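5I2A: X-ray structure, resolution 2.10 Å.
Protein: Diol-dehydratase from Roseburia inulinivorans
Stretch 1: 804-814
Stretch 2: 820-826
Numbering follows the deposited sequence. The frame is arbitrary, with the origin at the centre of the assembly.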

ATOM      1  N   HIS A 804      23.415 -49.004   7.599  1.00 22.08           N
ATOM      2  CA  HIS A 804      23.168 -49.133   9.028  1.00 19.45           C
ATOM      3  C   HIS A 804      23.145 -47.774   9.703  1.00 21.32           C
ATOM      4  O   HIS A 804      24.081 -47.433  10.417  1.00 18.74           O
ATOM      5  CB  HIS A 804      24.240 -50.013   9.684  1.00 22.91           C
ATOM      6  CG  HIS A 804      24.450 -51.322   8.992  1.00 25.96           C
ATOM      7  ND1 HIS A 804      23.620 -52.408   9.184  1.00 27.93           N
ATOM      8  CD2 HIS A 804      25.384 -51.717   8.093  1.00 25.15           C
ATOM      9  CE1 HIS A 804      24.033 -53.411   8.432  1.00 23.02           C
ATOM     10  NE2 HIS A 804      25.103 -53.020   7.762  1.00 27.14           N
ATOM     11  N   PRO A 805      22.069 -46.995   9.489  1.00 19.98           N
ATOM     12  CA  PRO A 805      22.021 -45.634  10.040  1.00 17.71           C
ATOM     13  C   PRO A 805      22.115 -45.580  11.559  1.00 18.19           C
ATOM     14  O   PRO A 805      22.575 -44.581  12.116  1.00 18.05           O
ATOM     15  CB  PRO A 805      20.659 -45.096   9.559  1.00 18.70           C
ATOM     16  CG  PRO A 805      19.844 -46.320   9.216  1.00 21.44           C
ATOM     17  CD  PRO A 805      20.862 -47.329   8.713  1.00 20.18           C
ATOM     18  N   GLU A 806      21.707 -46.645  12.232  1.00 19.95           N
ATOM     19  CA  GLU A 806      21.720 -46.641  13.688  1.00 18.28           C
ATOM     20  C   GLU A 806      23.152 -46.555  14.271  1.00 18.76           C
ATOM     21  O   GLU A 806      23.322 -46.237  15.436  1.00 19.55           O
ATOM     22  CB  GLU A 806      20.992 -47.880  14.231  1.00 24.43           C
ATOM     23  CG  GLU A 806      21.748 -49.207  14.050  1.00 27.49           C
ATOM     24  CD  GLU A 806      21.737 -49.746  12.621  1.00 31.01           C
ATOM     25  OE1 GLU A 806      21.096 -49.135  11.728  1.00 31.29           O
ATOM     26  OE2 GLU A 806      22.386 -50.791  12.392  1.00 37.99           O
ATOM     27  N   LYS A 807      24.175 -46.790  13.455  1.00 17.14           N
ATOM     28  CA  LYS A 807      25.561 -46.664  13.917  1.00 17.78           C
ATOM     29  C   LYS A 807      26.117 -45.252  13.698  1.00 19.50           C
ATOM     30  O   LYS A 807      27.257 -44.952  14.076  1.00 17.66           O
ATOM     31  CB  LYS A 807      26.463 -47.680  13.199  1.00 16.11           C
ATOM     32  CG  LYS A 807      26.236 -49.149  13.617  1.00 20.11           C
ATOM     33  CD  LYS A 807      26.814 -50.121  12.590  1.00 20.35           C
ATOM     34  CE  LYS A 807      28.313 -49.936  12.403  1.00 22.07           C
ATOM     35  NZ  LYS A 807      28.872 -50.796  11.308  1.00 21.94           N
ATOM     36  N   TYR A 808      25.311 -44.397  13.076  1.00 17.62           N
ATOM     37  CA  TYR A 808      25.792 -43.110  12.586  1.00 15.41           C
ATOM     38  C   TYR A 808      24.838 -41.973  12.881  1.00 20.29           C
ATOM     39  O   TYR A 808      24.668 -41.067  12.069  1.00 18.53           O
ATOM     40  CB  TYR A 808      26.035 -43.195  11.084  1.00 17.34           C
ATOM     41  CG  TYR A 808      27.124 -44.170  10.725  1.00 16.08           C
ATOM     42  CD1 TYR A 808      28.457 -43.797  10.793  1.00 16.51           C
ATOM     43  CD2 TYR A 808      26.820 -45.475  10.349  1.00 17.43           C
ATOM     44  CE1 TYR A 808      29.465 -44.681  10.476  1.00 17.28           C
ATOM     45  CE2 TYR A 808      27.828 -46.381  10.028  1.00 15.14           C
ATOM     46  CZ  TYR A 808      29.148 -45.975  10.088  1.00 16.84           C
ATOM     47  OH  TYR A 808      30.163 -46.862   9.771  1.00 18.75           O
ATOM     48  N   SER A 809      24.225 -42.017  14.053  1.00 18.31           N
ATOM     49  CA  SER A 809      23.215 -41.043  14.395  1.00 21.13           C
ATOM     50  C   SER A 809      23.821 -39.642  14.533  1.00 19.17           C
ATOM     51  O   SER A 809      23.119 -38.657  14.382  1.00 19.82           O
ATOM     52  CB  SER A 809      22.483 -41.465  15.678  1.00 18.74           C
ATOM     53  OG  SER A 809      23.366 -41.536  16.775  1.00 24.09           O
ATOM     54  N   GLY A 810      25.128 -39.560  14.774  1.00 15.59           N
ATOM     55  CA  GLY A 810      25.786 -38.265  14.905  1.00 14.23           C
ATOM     56  C   GLY A 810      26.612 -37.837  13.700  1.00 14.75           C
ATOM     57  O   GLY A 810      27.268 -36.796  13.722  1.00 18.04           O
ATOM     58  N   LEU A 811      26.599 -38.639  12.647  1.00 13.37           N
ATOM     59  CA  LEU A 811      27.450 -38.361  11.495  1.00 13.55           C
ATOM     60  C   LEU A 811      26.971 -37.103  10.752  1.00 16.46           C
ATOM     61  O   LEU A 811      25.813 -37.017  10.374  1.00 13.70           O
ATOM     62  CB  LEU A 811      27.469 -39.552  10.545  1.00 13.16           C
ATOM     63  CG  LEU A 811      28.277 -39.340   9.265  1.00 17.63           C
ATOM     64  CD1 LEU A 811      29.768 -39.218   9.597  1.00 17.15           C
ATOM     65  CD2 LEU A 811      28.017 -40.467   8.296  1.00 17.17           C
ATOM     66  N   ILE A 812      27.868 -36.136  10.577  1.00 16.80           N
ATOM     67  CA  ILE A 812      27.573 -34.898   9.856  1.00 17.85           C
ATOM     68  C   ILE A 812      28.241 -34.928   8.485  1.00 18.45           C
ATOM     69  O   ILE A 812      29.372 -35.384   8.372  1.00 15.84           O
ATOM     70  CB  ILE A 812      28.088 -33.641  10.617  1.00 16.82           C
ATOM     71  CG1 ILE A 812      27.559 -33.594  12.052  1.00 18.38           C
ATOM     72  CG2 ILE A 812      27.800 -32.352   9.833  1.00 15.60           C
ATOM     73  CD1 ILE A 812      26.258 -32.911  12.221  1.00 17.23           C
ATOM     74  N   VAL A 813      27.553 -34.462   7.445  1.00 14.23           N
ATOM     75  CA  VAL A 813      28.231 -34.199   6.179  1.00 11.94           C
ATOM     76  C   VAL A 813      27.976 -32.771   5.741  1.00 17.18           C
ATOM     77  O   VAL A 813      26.996 -32.156   6.158  1.00 14.10           O
ATOM     78  CB  VAL A 813      27.782 -35.130   5.048  1.00 14.94           C
ATOM     79  CG1 VAL A 813      28.183 -36.570   5.345  1.00 14.42           C
ATOM     80  CG2 VAL A 813      26.262 -34.994   4.803  1.00 11.78           C
ATOM     81  N   ARG A 814      28.862 -32.258   4.896  1.00 15.52           N
ATOM     82  CA  ARG A 814      28.645 -30.989   4.235  1.00 14.17           C
ATOM     83  C   ARG A 814      27.702 -31.192   3.068  1.00 17.35           C
ATOM     84  O   ARG A 814      27.961 -32.046   2.221  1.00 17.72           O
ATOM     85  CB  ARG A 814      29.963 -30.390   3.735  1.00 14.75           C
ATOM     86  CG  ARG A 814      29.834 -28.936   3.303  1.00 14.62           C
ATOM     87  CD  ARG A 814      29.397 -28.053   4.482  1.00 14.49           C
ATOM     88  NE  ARG A 814      29.362 -26.622   4.148  1.00 17.84           N
ATOM     89  CZ  ARG A 814      29.065 -25.658   5.013  1.00 16.57           C
ATOM     90  NH1 ARG A 814      28.755 -25.958   6.271  1.00 15.01           N
ATOM     91  NH2 ARG A 814      29.070 -24.388   4.622  1.00 18.00           N
ATOM     92  N   ALA A 820      24.721 -31.001   7.712  1.00 13.63           N
ATOM     93  CA  ALA A 820      23.527 -31.678   8.165  1.00 13.11           C
ATOM     94  C   ALA A 820      23.851 -33.084   8.667  1.00 14.98           C
ATOM     95  O   ALA A 820      24.906 -33.646   8.349  1.00 13.90           O
ATOM     96  CB  ALA A 820      22.499 -31.731   7.043  1.00 13.52           C
ATOM     97  N   LEU A 821      22.952 -33.632   9.472  1.00 12.94           N
ATOM     98  CA  LEU A 821      23.075 -35.016   9.901  1.00 13.87           C
ATOM     99  C   LEU A 821      22.765 -35.919   8.704  1.00 14.55           C
ATOM    100  O   LEU A 821      21.682 -35.841   8.119  1.00 12.94           O
ATOM    101  CB  LEU A 821      22.140 -35.296  11.085  1.00 13.86           C
ATOM    102  CG  LEU A 821      22.604 -34.650  12.398  1.00 15.31           C
ATOM    103  CD1 LEU A 821      21.470 -34.558  13.388  1.00 15.71           C
ATOM    104  CD2 LEU A 821      23.769 -35.465  12.987  1.00 15.81           C
ATOM    105  N   PHE A 822      23.737 -36.737   8.327  1.00 13.89           N
ATOM    106  CA  PHE A 822      23.646 -37.586   7.132  1.00 11.95           C
ATOM    107  C   PHE A 822      22.415 -38.475   7.114  1.00 16.32           C
ATOM    108  O   PHE A 822      21.768 -38.630   6.073  1.00 14.20           O
ATOM    109  CB  PHE A 822      24.895 -38.464   7.005  1.00 13.78           C
ATOM    110  CG  PHE A 822      24.972 -39.234   5.710  1.00 13.16           C
ATOM    111  CD1 PHE A 822      25.225 -38.591   4.515  1.00 15.07           C
ATOM    112  CD2 PHE A 822      24.780 -40.603   5.693  1.00 15.49           C
ATOM    113  CE1 PHE A 822      25.299 -39.295   3.319  1.00 14.11           C
ATOM    114  CE2 PHE A 822      24.854 -41.314   4.508  1.00 16.27           C
ATOM    115  CZ  PHE A 822      25.111 -40.661   3.318  1.00 15.05           C
ATOM    116  N   THR A 823      22.093 -39.072   8.260  1.00 14.14           N
ATOM    117  CA  THR A 823      20.971 -39.996   8.288  1.00 15.33           C
ATOM    118  C   THR A 823      19.630 -39.259   8.399  1.00 20.16           C
ATOM    119  O   THR A 823      18.603 -39.903   8.480  1.00 20.06           O
ATOM    120  CB  THR A 823      21.073 -41.038   9.444  1.00 15.49           C
ATOM    121  OG1 THR A 823      21.054 -40.380  10.713  1.00 17.39           O
ATOM    122  CG2 THR A 823      22.352 -41.866   9.324  1.00 16.34           C
ATOM    123  N   THR A 824      19.629 -37.924   8.407  1.00 18.40           N
ATOM    124  CA  THR A 824      18.357 -37.197   8.282  1.00 18.90           C
ATOM    125  C   THR A 824      18.104 -36.797   6.831  1.00 17.53           C
ATOM    126  O   THR A 824      17.103 -36.167   6.522  1.00 19.25           O
ATOM    127  CB  THR A 824      18.290 -35.913   9.155  1.00 17.43           C
ATOM    128  OG1 THR A 824      19.223 -34.936   8.671  1.00 19.46           O
ATOM    129  CG2 THR A 824      18.575 -36.224  10.617  1.00 14.99           C
ATOM    130  N   LEU A 825      19.025 -37.147   5.947  1.00 14.86           N
ATOM    131  CA  LEU A 825      18.876 -36.833   4.536  1.00 15.68           C
ATOM    132  C   LEU A 825      18.272 -38.014   3.778  1.00 21.24           C
ATOM    133  O   LEU A 825      18.509 -39.172   4.137  1.00 16.74           O
ATOM    134  CB  LEU A 825      20.228 -36.459   3.930  1.00 13.17           C
ATOM    135  CG  LEU A 825      20.978 -35.329   4.637  1.00 16.01           C
ATOM    136  CD1 LEU A 825      22.256 -34.989   3.894  1.00 12.71           C
ATOM    137  CD2 LEU A 825      20.092 -34.075   4.785  1.00 15.01           C
ATOM    138  N   SER A 826      17.515 -37.718   2.723  1.00 17.58           N
ATOM    139  CA  SER A 826      16.885 -38.751   1.907  1.00 16.55           C
ATOM    140  C   SER A 826      17.927 -39.496   1.094  1.00 18.48           C
ATOM    141  O   SER A 826      19.033 -38.998   0.879  1.00 17.89           O
ATOM    142  CB  SER A 826      15.848 -38.144   0.957  1.00 16.32           C
ATOM    143  OG  SER A 826      16.497 -37.477  -0.113  1.00 18.14           O
TER
HETATM  144  O   HOH W   1      20.734 -42.581  12.447  1.00 20.39           O
HETATM  145  O   HOH W   2      23.664 -38.737  10.760  1.00 15.10           O
HETATM  146  O   HOH W   3      20.943 -38.411  12.739  1.00 19.90           O

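The two stretches meet as a short antiparallel ladder, and three backbone hydrogen bonds fix its register. Val-813 N donates to Ala-820 O at 2.9 Å (N-H...O angle 157°), and Ala-820 N returns a bond to Val-813 O at 3.0 Å (159°); this reciprocal exchange marks Val-813 and Ala-820 as a hydrogen-bonded pair, with CA atoms 5.7 Å apart. The neighbouring pair, Ile-812 and Leu-821, is of the non-hydrogen-bonded kind, and its CA atoms accordingly approach to 4.5 Å. The third bond, from Phe-822 N to Leu-811 O, measures 2.9 Å with an angle of 163°, the straightest of the three. Two CA-H...O contacts supplement the ladder: Ile-812 CA lies 3.3 Å from Ala-820 O, and Leu-821 CA lies 3.4 Å from Leu-811 O, with angles at hydrogen of 139° and 141°. Each of these carbonyl oxygens therefore receives both an N-H and a CA-H from the opposing stretch.

Beyond the ladder both stretches leave the strand conformation. A type I turn runs from Tyr-808 to Leu-811, with Leu-811 N donating to Tyr-808 O at 3.2 Å, while residues 822-824 form a 3-10 segment. Leu-821 O, just ahead of that segment, accepts twice from its last residue: from Thr-824 N at 2.9 Å and from Thr-824 OG1 at 2.7 Å. The backbones stay in touch here through water. Water 2 donates to Tyr-808 O at 2.9 Å and to Leu-811 O at 2.8 Å, and accepts from Thr-823 N at 3.0 Å, so one molecule joins both ends of the turn to the second stretch.

Side-chain packing follows the alternation of the strands. Ile-812 and Leu-821 share one face of the sheet, where Ile-812 CD1 meets Leu-821 CD2 at 3.6 Å. The same Leu-821 CD2 also lies 3.5 Å from Ser-809 O, so this methyl reaches the turn as well as its strand partner. Val-813 and Ala-820 occupy the other face. Both methyls of Val-813 meet Phe-822, CG1 at 3.7 Å and CG2 at 3.8 Å from Phe-822 CD1, and Val-813 CG2 also lies 4.1 Å from Leu-825 CD1. Leu-811 adds a further apolar contact, its CD2 lying 3.9 Å from Phe-822 CB. Although the CA-to-CB bond of Leu-811 points sideways, its t rotamer accompanies a side-chain end that comes nearer to the second stretch. Both Val-813 CG1 and Leu-811 CD2 approach the Phe-822 ring obliquely.

Thr-823 combines apolar and water-mediated contacts. With chi1 at 62° (p), its CG2 lies 3.7 Å from Pro-805 CB and equally 3.7 Å from Tyr-808 O. Its hydroxyl forms no direct hydrogen bond across the contact; instead, Thr-823 OG1 hydrogen-bonds to water 1 and water 3, each at 2.8 Å. Water 1 donates onward to Pro-805 O and water 3 to Ser-809 O, both at 2.7 Å. Thr-823 thus links two separate carbonyls of the first stretch through one oxygen, while its methyl packs against Pro-805 and Tyr-808.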